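Local atomic coordinates of putative oxidoreductase molybdopterin-binding subunit (Sulfolobus tokodaii, PDB entry 4ZOH), a protein that probably serves as the molybdenum-bearing subunit of a xanthine dehydrogenase/aldehyde oxidase-type oxidoreductase, binding the pterin cytosine dinucleotide form of the cofactor. Residues L191-V196 and D477-W482; T437-H442 and G483-T488. All blocks are in the same frame, centred on the assembly; numbering follows the deposited sequence.

Contact 1 (L191-V196 and D477-W482); sequences LRRNLV and DGIGTW. With MCN (pterin cytosine dinucleotide), chain D.
R193 of helix 188-199 reaches across to D477 and G478 in the loop between strand 465-468 and helix 486-512, a salt bridge combined with an end-on arginine-carbonyl grip that joins two molybdopterin-binding family regions of the chain. It illustrates how one guanidinium group can hold both a carboxylate and a peptide carbonyl by its edge. The side chain leaves the helix with CG anti to the carbonyl carbon (chi1 -79°) and bends at chi3, which turns the end of the group to the loop. There NH1 and NH2 present themselves end-on to a single atom, the carbonyl oxygen of G478, which lies close to the guanidinium plane. The bond from R193 NH2 to G478 O, 3.0 Å, is the straighter of the two; that from R193 NH1 to the same oxygen is 3.3 Å long.

NH1 also forms a salt bridge, R193 NH1 to D477 OD2 at 2.7 Å, although its hydrogen-bond geometry is weak. Guanidinium and carboxylate are not coplanar, their planes being turned 33° from each other. The other carboxylate oxygen, D477 OD1, receives a bond from a water that itself accepts from R193 NH1, and is also reached by the backbone N of Y429 of the second subunit, so this site borders the interface with another copy of the protein. I479 runs at about a right angle to R193, its CD1 lying 3.9 Å from R193 NH2. Were R193 replaced by alanine, D477 would probably lose its charged mate across this contact and G478 O both guanidinium donors. The carboxylate is also tied back to its own loop: G478 N donates to the anti lone pair of D477 OD2 over 2.8 Å.

Contact 2 (T437-H442 and G483-T488); sequences TGTGPH and GSRTVT. With MCN (pterin cytosine dinucleotide), chain D.
T439 and T486 meet through nonpolar contact, one of three kinds of interaction at a site consistent with the cofactor pocket of the molybdenum hydroxylase family; T439 packs behind the phosphate-binding residues. The methyl group T486 CG2 comes against a surface made by OG1, CB and CG2 of T439, 3.4 Å from T439 OG1 and 3.7 Å from T439 CG2, the two side chains crossing at a slant. F450 of helix 446-458 packs on both threonines. R485 adds a looser touch on T439 CG2, while its guanidinium is in a salt bridge with E421, with backbone carbonyls as further partners.

Within the loop 437-442, polar bonds fix the shape. T439 OG1 donates to T437 OG1, which fixes the T439 hydroxyl. H442 ND1 donates to G440 O over 2.8 Å, the acceptor lying near the ring plane; this sets the rotation of the imidazole, whose CD2 edge meets the pterin oxygen MCN O4' at 3.2 Å.

Bonds to the pyrophosphate form the third kind. T486 N and T486 OG1 both donate to MCN O1B, the hydroxyl at 2.7 Å, and R485 N adds a weak bond to the same oxygen. The next amide, V487 N, reaches MCN O1A on the other phosphate at 2.9 Å, nearly straight (169°). T486 OG1 stands anti to the carbonyl carbon (chi1 -56°), which brings it to the phosphate while CG2 turns to T439. The chemistry implies divided duties within T486: its methyl packs on T439 and F450, its hydroxyl is shared between cofactor and T481 OG1, and the amides starting helix 486-512 would be expected to help stabilise the phosphates' negative charge.

How the contacts relate
Contacts 1 and 2 show how successive pieces of one loop can serve different partners: 477-482 runs directly into 483-488, and the contact centres lie 12 Å apart. Two probable hydrogen bonds tie them together: T481 OG1 lies 2.9 Å from T486 OG1, and R485 NH1 meets G480 O at 3.0 Å. T481 CG2 also packs at 3.4 Å on H442 CE1. Both contacts reach the dithiolene end of the pterin cytosine dinucleotide, W482 CA at 3.5 Å and G483 N at 3.3 Å from MCN S8', while contact 2 in addition binds the phosphates. The side chains of I479 and R485 lie about 12 Å and 9 Å from the molybdenum atom.

Contact 1 (L191-V196 and D477-W482)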
ATOM      1  N   LEU A 191     -17.087 -12.294   0.952  1.00 20.06           N
ATOM      2  CA  LEU A 191     -16.420 -11.955   2.201  1.00 20.69           C
ATOM      3  C   LEU A 191     -16.958 -10.594   2.756  1.00 21.12           C
ATOM      4  O   LEU A 191     -17.188 -10.458   3.928  1.00 21.09           O
ATOM      5  CB  LEU A 191     -14.891 -12.001   2.077  1.00 18.52           C
ATOM      6  CG  LEU A 191     -14.091 -11.545   3.294  1.00 18.73           C
ATOM      7  CD1 LEU A 191     -14.430 -12.595   4.394  1.00 18.60           C
ATOM      8  CD2 LEU A 191     -12.606 -11.624   2.988  1.00 17.15           C
ATOM      9  N   ARG A 192     -17.171  -9.608   1.913  1.00 19.71           N
ATOM     10  CA  ARG A 192     -17.722  -8.400   2.440  1.00 19.77           C
ATOM     11  C   ARG A 192     -19.117  -8.630   3.129  1.00 21.35           C
ATOM     12  O   ARG A 192     -19.343  -8.142   4.244  1.00 19.68           O
ATOM     13  CB  ARG A 192     -17.885  -7.373   1.352  1.00 17.30           C
ATOM     14  CG  ARG A 192     -18.298  -6.043   1.938  1.00 18.47           C
ATOM     15  CD  ARG A 192     -18.575  -5.024   0.861  1.00 19.94           C
ATOM     16  NE  ARG A 192     -19.509  -4.065   1.441  1.00 20.34           N
ATOM     17  CZ  ARG A 192     -20.843  -4.227   1.452  1.00 21.54           C
ATOM     18  NH1 ARG A 192     -21.413  -5.296   0.859  1.00 16.34           N
ATOM     19  NH2 ARG A 192     -21.617  -3.303   2.071  1.00 19.95           N
ATOM     20  N   ARG A 193     -20.008  -9.370   2.457  1.00 21.17           N
ATOM     21  CA  ARG A 193     -21.292  -9.701   3.033  1.00 20.98           C
ATOM     22  C   ARG A 193     -21.122 -10.428   4.363  1.00 21.90           C
ATOM     23  O   ARG A 193     -21.841 -10.134   5.301  1.00 23.71           O
ATOM     24  CB  ARG A 193     -22.136 -10.484   2.084  1.00 19.93           C
ATOM     25  CG  ARG A 193     -22.790  -9.633   1.044  1.00 21.65           C
ATOM     26  CD  ARG A 193     -23.758 -10.463   0.190  1.00 24.12           C
ATOM     27  NE  ARG A 193     -23.069 -11.492  -0.643  1.00 23.34           N
ATOM     28  CZ  ARG A 193     -22.483 -11.257  -1.837  1.00 22.80           C
ATOM     29  NH1 ARG A 193     -22.405 -10.035  -2.355  1.00 19.34           N
ATOM     30  NH2 ARG A 193     -21.952 -12.260  -2.519  1.00 25.77           N
ATOM     31  N   ASN A 194     -20.168 -11.341   4.460  1.00 20.83           N
ATOM     32  CA  ASN A 194     -19.927 -12.042   5.698  1.00 23.49           C
ATOM     33  C   ASN A 194     -19.462 -11.069   6.790  1.00 25.34           C
ATOM     34  O   ASN A 194     -19.894 -11.158   7.934  1.00 21.22           O
ATOM     35  CB  ASN A 194     -18.945 -13.186   5.523  1.00 25.62           C
ATOM     36  CG  ASN A 194     -19.533 -14.339   4.713  1.00 31.12           C
ATOM     37  OD1 ASN A 194     -20.754 -14.493   4.681  1.00 28.89           O
ATOM     38  ND2 ASN A 194     -18.658 -15.156   4.027  1.00 27.58           N
ATOM     39  N   LEU A 195     -18.574 -10.156   6.449  1.00 22.96           N
ATOM     40  CA  LEU A 195     -18.122  -9.222   7.461  1.00 23.57           C
ATOM     41  C   LEU A 195     -19.221  -8.194   7.847  1.00 22.90           C
ATOM     42  O   LEU A 195     -19.377  -7.900   9.004  1.00 27.47           O
ATOM     43  CB  LEU A 195     -16.818  -8.549   7.050  1.00 20.01           C
ATOM     44  CG  LEU A 195     -15.618  -9.439   6.820  1.00 19.68           C
ATOM     45  CD1 LEU A 195     -14.471  -8.568   6.205  1.00 18.42           C
ATOM     46  CD2 LEU A 195     -15.203 -10.184   8.121  1.00 17.50           C
ATOM     47  N   VAL A 196     -19.982  -7.702   6.896  1.00 22.32           N
ATOM     48  CA  VAL A 196     -21.118  -6.793   7.165  1.00 23.63           C
ATOM     49  C   VAL A 196     -22.064  -7.473   8.196  1.00 26.46           C
ATOM     50  O   VAL A 196     -22.384  -6.820   9.210  1.00 22.90           O
ATOM     51  CB  VAL A 196     -21.896  -6.385   5.885  1.00 22.93           C
ATOM     52  CG1 VAL A 196     -23.243  -5.636   6.214  1.00 21.09           C
ATOM     53  CG2 VAL A 196     -20.994  -5.544   4.962  1.00 21.39           C
ATOM     54  N   ASP A 477     -21.215  -5.405  -7.419  1.00 20.18           N
ATOM     55  CA  ASP A 477     -21.324  -6.544  -6.542  1.00 21.67           C
ATOM     56  C   ASP A 477     -20.837  -7.783  -7.287  1.00 21.56           C
ATOM     57  O   ASP A 477     -20.331  -7.697  -8.404  1.00 21.06           O
ATOM     58  CB  ASP A 477     -22.796  -6.758  -6.029  1.00 23.24           C
ATOM     59  CG  ASP A 477     -22.848  -7.224  -4.579  1.00 24.08           C
ATOM     60  OD1 ASP A 477     -23.593  -6.670  -3.756  1.00 27.65           O
ATOM     61  OD2 ASP A 477     -22.143  -8.164  -4.225  1.00 26.57           O
ATOM     62  N   GLY A 478     -20.951  -8.925  -6.645  1.00 19.85           N
ATOM     63  CA  GLY A 478     -20.565 -10.166  -7.298  1.00 21.35           C
ATOM     64  C   GLY A 478     -20.930 -11.324  -6.428  1.00 23.57           C
ATOM     65  O   GLY A 478     -21.226 -11.170  -5.219  1.00 20.80           O
ATOM     66  N   ILE A 479     -20.874 -12.503  -7.043  1.00 22.97           N
ATOM     67  CA  ILE A 479     -21.008 -13.702  -6.276  1.00 21.38           C
ATOM     68  C   ILE A 479     -19.665 -14.321  -5.927  1.00 21.81           C
ATOM     69  O   ILE A 479     -19.310 -14.361  -4.738  1.00 21.91           O
ATOM     70  CB  ILE A 479     -22.084 -14.692  -6.877  1.00 20.51           C
ATOM     71  CG1 ILE A 479     -23.481 -14.050  -6.725  1.00 21.40           C
ATOM     72  CG2 ILE A 479     -21.973 -16.092  -6.220  1.00 17.82           C
ATOM     73  CD1 ILE A 479     -24.027 -14.050  -5.270  1.00 21.40           C
ATOM     74  N   GLY A 480     -18.954 -14.874  -6.925  1.00 21.21           N
ATOM     75  CA  GLY A 480     -17.626 -15.439  -6.639  1.00 22.97           C
ATOM     76  C   GLY A 480     -17.199 -16.564  -7.585  1.00 25.30           C
ATOM     77  O   GLY A 480     -17.894 -16.835  -8.546  1.00 25.78           O
ATOM     78  N   THR A 481     -16.024 -17.164  -7.315  1.00 23.18           N
ATOM     79  CA  THR A 481     -15.440 -18.241  -8.102  1.00 20.79           C
ATOM     80  C   THR A 481     -15.412 -19.465  -7.229  1.00 19.88           C
ATOM     81  O   THR A 481     -14.724 -19.524  -6.239  1.00 19.17           O
ATOM     82  CB  THR A 481     -14.019 -17.856  -8.646  1.00 19.60           C
ATOM     83  OG1 THR A 481     -14.176 -16.840  -9.654  1.00 19.20           O
ATOM     84  CG2 THR A 481     -13.246 -19.067  -9.212  1.00 15.59           C
ATOM     85  N   TRP A 482     -16.258 -20.418  -7.626  1.00 22.90           N
ATOM     86  CA  TRP A 482     -16.478 -21.747  -6.995  1.00 21.10           C
ATOM     87  C   TRP A 482     -17.585 -22.439  -7.839  1.00 21.21           C
ATOM     88  O   TRP A 482     -18.163 -21.814  -8.727  1.00 22.93           O
ATOM     89  CB  TRP A 482     -16.928 -21.632  -5.522  1.00 20.77           C
ATOM     90  CG  TRP A 482     -18.072 -20.630  -5.280  1.00 23.04           C
ATOM     91  CD1 TRP A 482     -19.370 -20.696  -5.776  1.00 25.24           C
ATOM     92  CD2 TRP A 482     -17.994 -19.382  -4.542  1.00 24.35           C
ATOM     93  NE1 TRP A 482     -20.092 -19.577  -5.347  1.00 27.92           N
ATOM     94  CE2 TRP A 482     -19.273 -18.781  -4.577  1.00 25.18           C
ATOM     95  CE3 TRP A 482     -16.976 -18.749  -3.804  1.00 23.40           C
ATOM     96  CZ2 TRP A 482     -19.560 -17.577  -3.889  1.00 28.69           C
ATOM     97  CZ3 TRP A 482     -17.264 -17.549  -3.159  1.00 25.33           C
ATOM     98  CH2 TRP A 482     -18.544 -16.992  -3.180  1.00 25.74           C
TER
HETATM   99  N1  MCN D 801     -13.123 -23.126 -19.518  1.00 26.58           N
HETATM  100  C2  MCN D 801     -13.369 -22.990 -20.874  1.00 27.83           C
HETATM  101  N3  MCN D 801     -14.477 -23.544 -21.460  1.00 26.87           N
HETATM  102  C4  MCN D 801     -15.354 -24.263 -20.657  1.00 26.25           C
HETATM  103  C5  MCN D 801     -15.119 -24.411 -19.291  1.00 26.33           C
HETATM  104  C6  MCN D 801     -14.003 -23.817 -18.702  1.00 24.07           C
HETATM  105  O2  MCN D 801     -12.620 -22.360 -21.628  1.00 27.20           O
HETATM  106  N4  MCN D 801     -16.413 -24.788 -21.235  1.00 23.47           N
HETATM  107  C1' MCN D 801     -11.926 -22.477 -18.979  1.00 26.05           C
HETATM  108  C2D MCN D 801     -12.286 -21.076 -18.481  1.00 27.48           C
HETATM  109  O2' MCN D 801     -12.078 -20.085 -19.441  1.00 34.26           O
HETATM  110  C3' MCN D 801     -11.275 -20.850 -17.388  1.00 26.77           C
HETATM  111  C4D MCN D 801     -11.364 -22.157 -16.716  1.00 27.36           C
HETATM  112  O4D MCN D 801     -11.465 -23.147 -17.829  1.00 26.77           O
HETATM  113  O3' MCN D 801      -9.988 -20.639 -17.858  1.00 26.35           O
HETATM  114  C5' MCN D 801     -12.640 -21.813 -15.972  1.00 28.96           C
HETATM  115  O5' MCN D 801     -13.207 -22.877 -15.462  1.00 29.72           O
HETATM  116  PA  MCN D 801     -14.717 -22.876 -14.864  1.00 25.88           P
HETATM  117  O1A MCN D 801     -15.608 -21.778 -15.179  1.00 26.43           O
HETATM  118  O2A MCN D 801     -15.059 -24.294 -15.227  1.00 24.53           O
HETATM  119  O3A MCN D 801     -14.243 -22.940 -13.247  1.00 25.71           O
HETATM  120  PB  MCN D 801     -13.919 -21.599 -12.409  1.00 22.58           P
HETATM  121  O1B MCN D 801     -15.229 -21.109 -11.814  1.00 23.31           O
HETATM  122  O2B MCN D 801     -13.133 -20.578 -13.108  1.00 19.76           O
HETATM  123  O3B MCN D 801     -13.006 -22.214 -11.346  1.00 20.82           O
HETATM  124  C10 MCN D 801     -13.484 -22.761 -10.086  1.00 19.76           C
HETATM  125  C9' MCN D 801     -12.898 -24.131  -9.845  1.00 20.12           C
HETATM  126  C8' MCN D 801     -13.119 -24.609  -8.509  1.00 22.27           C
HETATM  127  S8' MCN D 801     -14.750 -24.680  -7.858  1.00 25.50           S
HETATM  128  C7' MCN D 801     -12.120 -25.136  -7.747  1.00 22.72           C
HETATM  129  S7' MCN D 801     -12.396 -25.869  -6.144  1.00 24.97           S
HETATM  130  C6' MCN D 801     -10.762 -25.268  -8.238  1.00 23.76           C
HETATM  131  C7  MCN D 801     -10.738 -25.167  -9.799  1.00 24.09           C
HETATM  132  O9' MCN D 801     -11.509 -24.036 -10.147  1.00 22.33           O
HETATM  133  N5' MCN D 801      -9.823 -24.348  -7.598  1.00 22.48           N
HETATM  134  C4A MCN D 801      -8.668 -23.852  -8.235  1.00 25.33           C
HETATM  135  N8' MCN D 801      -9.336 -24.968 -10.280  1.00 23.55           N
HETATM  136  C4B MCN D 801      -8.433 -24.212  -9.594  1.00 25.90           C
HETATM  137  N1' MCN D 801      -7.338 -23.822 -10.251  1.00 24.57           N
HETATM  138  C2' MCN D 801      -6.461 -23.032  -9.636  1.00 23.89           C
HETATM  139  N2' MCN D 801      -5.403 -22.647 -10.317  1.00 23.95           N
HETATM  140  N3' MCN D 801      -6.611 -22.621  -8.270  1.00 22.66           N
HETATM  141  C4' MCN D 801      -7.736 -23.052  -7.530  1.00 26.60           C
HETATM  142  O4' MCN D 801      -7.870 -22.708  -6.319  1.00 24.48           O
HETATM  143  O   HOH W   1     -23.255  -7.413  -1.229  1.00 21.79           O

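Contact 2 (T437-H442 and G483-T488)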
ATOM      1  N   THR A 437     -15.176  -8.008 -13.637  1.00 20.59           N
ATOM      2  CA  THR A 437     -16.065  -9.158 -13.332  1.00 19.22           C
ATOM      3  C   THR A 437     -16.384  -9.192 -11.834  1.00 22.40           C
ATOM      4  O   THR A 437     -15.517  -8.822 -11.055  1.00 22.53           O
ATOM      5  CB  THR A 437     -15.439 -10.473 -13.776  1.00 18.01           C
ATOM      6  OG1 THR A 437     -16.294 -11.525 -13.391  1.00 19.54           O
ATOM      7  CG2 THR A 437     -13.992 -10.764 -13.174  1.00 18.61           C
ATOM      8  N   GLY A 438     -17.599  -9.628 -11.438  1.00 22.31           N
ATOM      9  CA  GLY A 438     -17.935  -9.810 -10.022  1.00 22.88           C
ATOM     10  C   GLY A 438     -17.468 -11.170  -9.503  1.00 21.57           C
ATOM     11  O   GLY A 438     -17.486 -11.433  -8.267  1.00 20.60           O
ATOM     12  N   THR A 439     -16.972 -12.020 -10.415  1.00 19.66           N
ATOM     13  CA  THR A 439     -16.310 -13.277  -9.935  1.00 18.12           C
ATOM     14  C   THR A 439     -14.939 -12.959  -9.268  1.00 17.77           C
ATOM     15  O   THR A 439     -14.544 -11.780  -9.149  1.00 18.92           O
ATOM     16  CB  THR A 439     -16.147 -14.289 -11.070  1.00 19.79           C
ATOM     17  OG1 THR A 439     -15.293 -13.745 -12.086  1.00 17.98           O
ATOM     18  CG2 THR A 439     -17.560 -14.589 -11.664  1.00 20.16           C
ATOM     19  N   GLY A 440     -14.260 -13.966  -8.765  1.00 17.43           N
ATOM     20  CA  GLY A 440     -13.025 -13.731  -8.069  1.00 18.78           C
ATOM     21  C   GLY A 440     -11.962 -14.792  -8.460  1.00 19.86           C
ATOM     22  O   GLY A 440     -11.602 -15.637  -7.634  1.00 21.47           O
ATOM     23  N   PRO A 441     -11.472 -14.792  -9.731  1.00 19.80           N
ATOM     24  CA  PRO A 441     -10.473 -15.840 -10.125  1.00 18.55           C
ATOM     25  C   PRO A 441      -9.263 -15.812  -9.227  1.00 16.37           C
ATOM     26  O   PRO A 441      -8.860 -14.750  -8.761  1.00 17.17           O
ATOM     27  CB  PRO A 441     -10.054 -15.411 -11.547  1.00 19.56           C
ATOM     28  CG  PRO A 441     -11.150 -14.481 -12.020  1.00 19.44           C
ATOM     29  CD  PRO A 441     -11.833 -13.883 -10.832  1.00 17.38           C
ATOM     30  N   HIS A 442      -8.712 -16.977  -9.005  1.00 17.70           N
ATOM     31  CA  HIS A 442      -7.567 -17.232  -8.140  1.00 18.24           C
ATOM     32  C   HIS A 442      -6.715 -18.367  -8.725  1.00 17.15           C
ATOM     33  O   HIS A 442      -6.252 -19.309  -7.998  1.00 19.50           O
ATOM     34  CB  HIS A 442      -7.964 -17.533  -6.673  1.00 15.84           C
ATOM     35  CG  HIS A 442      -9.137 -18.448  -6.537  1.00 19.17           C
ATOM     36  ND1 HIS A 442     -10.447 -18.008  -6.680  1.00 18.85           N
ATOM     37  CD2 HIS A 442      -9.208 -19.784  -6.276  1.00 19.09           C
ATOM     38  CE1 HIS A 442     -11.274 -19.017  -6.454  1.00 18.71           C
ATOM     39  NE2 HIS A 442     -10.557 -20.113  -6.230  1.00 22.05           N
ATOM     40  N   GLY A 483     -17.897 -23.704  -7.572  1.00 22.38           N
ATOM     41  CA  GLY A 483     -18.911 -24.441  -8.367  1.00 26.98           C
ATOM     42  C   GLY A 483     -18.738 -24.360  -9.901  1.00 26.32           C
ATOM     43  O   GLY A 483     -19.746 -24.422 -10.642  1.00 24.55           O
ATOM     44  N   SER A 484     -17.484 -24.182 -10.364  1.00 23.02           N
ATOM     45  CA  SER A 484     -17.141 -24.188 -11.780  1.00 22.54           C
ATOM     46  C   SER A 484     -18.152 -23.355 -12.548  1.00 22.94           C
ATOM     47  O   SER A 484     -18.730 -23.777 -13.566  1.00 24.48           O
ATOM     48  CB  SER A 484     -17.049 -25.618 -12.260  1.00 19.91           C
ATOM     49  OG  SER A 484     -16.128 -26.370 -11.440  1.00 20.22           O
ATOM     50  N   ARG A 485     -18.333 -22.142 -12.048  1.00 19.93           N
ATOM     51  CA  ARG A 485     -19.367 -21.240 -12.513  1.00 21.89           C
ATOM     52  C   ARG A 485     -18.793 -20.054 -13.232  1.00 19.18           C
ATOM     53  O   ARG A 485     -19.513 -19.330 -13.903  1.00 22.57           O
ATOM     54  CB  ARG A 485     -20.225 -20.738 -11.284  1.00 22.16           C
ATOM     55  CG  ARG A 485     -19.505 -19.685 -10.398  1.00 22.32           C
ATOM     56  CD  ARG A 485     -20.234 -19.433  -9.040  1.00 23.07           C
ATOM     57  NE  ARG A 485     -21.538 -18.808  -9.245  1.00 23.53           N
ATOM     58  CZ  ARG A 485     -21.717 -17.517  -9.572  1.00 25.91           C
ATOM     59  NH1 ARG A 485     -20.652 -16.720  -9.663  1.00 25.03           N
ATOM     60  NH2 ARG A 485     -22.950 -17.010  -9.792  1.00 20.54           N
ATOM     61  N   THR A 486     -17.495 -19.825 -13.118  1.00 21.06           N
ATOM     62  CA  THR A 486     -16.993 -18.495 -13.504  1.00 21.63           C
ATOM     63  C   THR A 486     -17.053 -18.202 -14.992  1.00 23.53           C
ATOM     64  O   THR A 486     -17.601 -17.140 -15.399  1.00 23.57           O
ATOM     65  CB  THR A 486     -15.590 -18.267 -12.986  1.00 22.96           C
ATOM     66  OG1 THR A 486     -15.598 -18.468 -11.574  1.00 24.50           O
ATOM     67  CG2 THR A 486     -15.135 -16.906 -13.315  1.00 22.88           C
ATOM     68  N   VAL A 487     -16.539 -19.110 -15.827  1.00 23.07           N
ATOM     69  CA  VAL A 487     -16.572 -18.752 -17.262  1.00 23.34           C
ATOM     70  C   VAL A 487     -18.046 -18.756 -17.773  1.00 23.97           C
ATOM     71  O   VAL A 487     -18.436 -17.953 -18.622  1.00 24.20           O
ATOM     72  CB  VAL A 487     -15.620 -19.618 -18.149  1.00 23.59           C
ATOM     73  CG1 VAL A 487     -16.247 -20.980 -18.436  1.00 20.73           C
ATOM     74  CG2 VAL A 487     -15.302 -18.844 -19.456  1.00 20.95           C
ATOM     75  N   THR A 488     -18.869 -19.623 -17.202  1.00 24.42           N
ATOM     76  CA  THR A 488     -20.249 -19.756 -17.687  1.00 25.62           C
ATOM     77  C   THR A 488     -21.150 -18.612 -17.214  1.00 25.35           C
ATOM     78  O   THR A 488     -21.744 -17.906 -18.034  1.00 28.88           O
ATOM     79  CB  THR A 488     -20.796 -21.115 -17.242  1.00 23.47           C
ATOM     80  OG1 THR A 488     -19.931 -22.090 -17.761  1.00 25.43           O
ATOM     81  CG2 THR A 488     -22.210 -21.405 -17.836  1.00 27.00           C
TER
HETATM   82  N1  MCN D 801     -13.123 -23.126 -19.518  1.00 26.58           N
HETATM   83  C2  MCN D 801     -13.369 -22.990 -20.874  1.00 27.83           C
HETATM   84  N3  MCN D 801     -14.477 -23.544 -21.460  1.00 26.87           N
HETATM   85  C4  MCN D 801     -15.354 -24.263 -20.657  1.00 26.25           C
HETATM   86  C5  MCN D 801     -15.119 -24.411 -19.291  1.00 26.33           C
HETATM   87  C6  MCN D 801     -14.003 -23.817 -18.702  1.00 24.07           C
HETATM   88  O2  MCN D 801     -12.620 -22.360 -21.628  1.00 27.20           O
HETATM   89  N4  MCN D 801     -16.413 -24.788 -21.235  1.00 23.47           N
HETATM   90  C1' MCN D 801     -11.926 -22.477 -18.979  1.00 26.05           C
HETATM   91  C2D MCN D 801     -12.286 -21.076 -18.481  1.00 27.48           C
HETATM   92  O2' MCN D 801     -12.078 -20.085 -19.441  1.00 34.26           O
HETATM   93  C3' MCN D 801     -11.275 -20.850 -17.388  1.00 26.77           C
HETATM   94  C4D MCN D 801     -11.364 -22.157 -16.716  1.00 27.36           C
HETATM   95  O4D MCN D 801     -11.465 -23.147 -17.829  1.00 26.77           O
HETATM   96  O3' MCN D 801      -9.988 -20.639 -17.858  1.00 26.35           O
HETATM   97  C5' MCN D 801     -12.640 -21.813 -15.972  1.00 28.96           C
HETATM   98  O5' MCN D 801     -13.207 -22.877 -15.462  1.00 29.72           O
HETATM   99  PA  MCN D 801     -14.717 -22.876 -14.864  1.00 25.88           P
HETATM  100  O1A MCN D 801     -15.608 -21.778 -15.179  1.00 26.43           O
HETATM  101  O2A MCN D 801     -15.059 -24.294 -15.227  1.00 24.53           O
HETATM  102  O3A MCN D 801     -14.243 -22.940 -13.247  1.00 25.71           O
HETATM  103  PB  MCN D 801     -13.919 -21.599 -12.409  1.00 22.58           P
HETATM  104  O1B MCN D 801     -15.229 -21.109 -11.814  1.00 23.31           O
HETATM  105  O2B MCN D 801     -13.133 -20.578 -13.108  1.00 19.76           O
HETATM  106  O3B MCN D 801     -13.006 -22.214 -11.346  1.00 20.82           O
HETATM  107  C10 MCN D 801     -13.484 -22.761 -10.086  1.00 19.76           C
HETATM  108  C9' MCN D 801     -12.898 -24.131  -9.845  1.00 20.12           C
HETATM  109  C8' MCN D 801     -13.119 -24.609  -8.509  1.00 22.27           C
HETATM  110  S8' MCN D 801     -14.750 -24.680  -7.858  1.00 25.50           S
HETATM  111  C7' MCN D 801     -12.120 -25.136  -7.747  1.00 22.72           C
HETATM  112  S7' MCN D 801     -12.396 -25.869  -6.144  1.00 24.97           S
HETATM  113  C6' MCN D 801     -10.762 -25.268  -8.238  1.00 23.76           C
HETATM  114  C7  MCN D 801     -10.738 -25.167  -9.799  1.00 24.09           C
HETATM  115  O9' MCN D 801     -11.509 -24.036 -10.147  1.00 22.33           O
HETATM  116  N5' MCN D 801      -9.823 -24.348  -7.598  1.00 22.48           N
HETATM  117  C4A MCN D 801      -8.668 -23.852  -8.235  1.00 25.33           C
HETATM  118  N8' MCN D 801      -9.336 -24.968 -10.280  1.00 23.55           N
HETATM  119  C4B MCN D 801      -8.433 -24.212  -9.594  1.00 25.90           C
HETATM  120  N1' MCN D 801      -7.338 -23.822 -10.251  1.00 24.57           N
HETATM  121  C2' MCN D 801      -6.461 -23.032  -9.636  1.00 23.89           C
HETATM  122  N2' MCN D 801      -5.403 -22.647 -10.317  1.00 23.95           N
HETATM  123  N3' MCN D 801      -6.611 -22.621  -8.270  1.00 22.66           N
HETATM  124  C4' MCN D 801      -7.736 -23.052  -7.530  1.00 26.60           C
HETATM  125  O4' MCN D 801      -7.870 -22.708  -6.319  1.00 24.48           O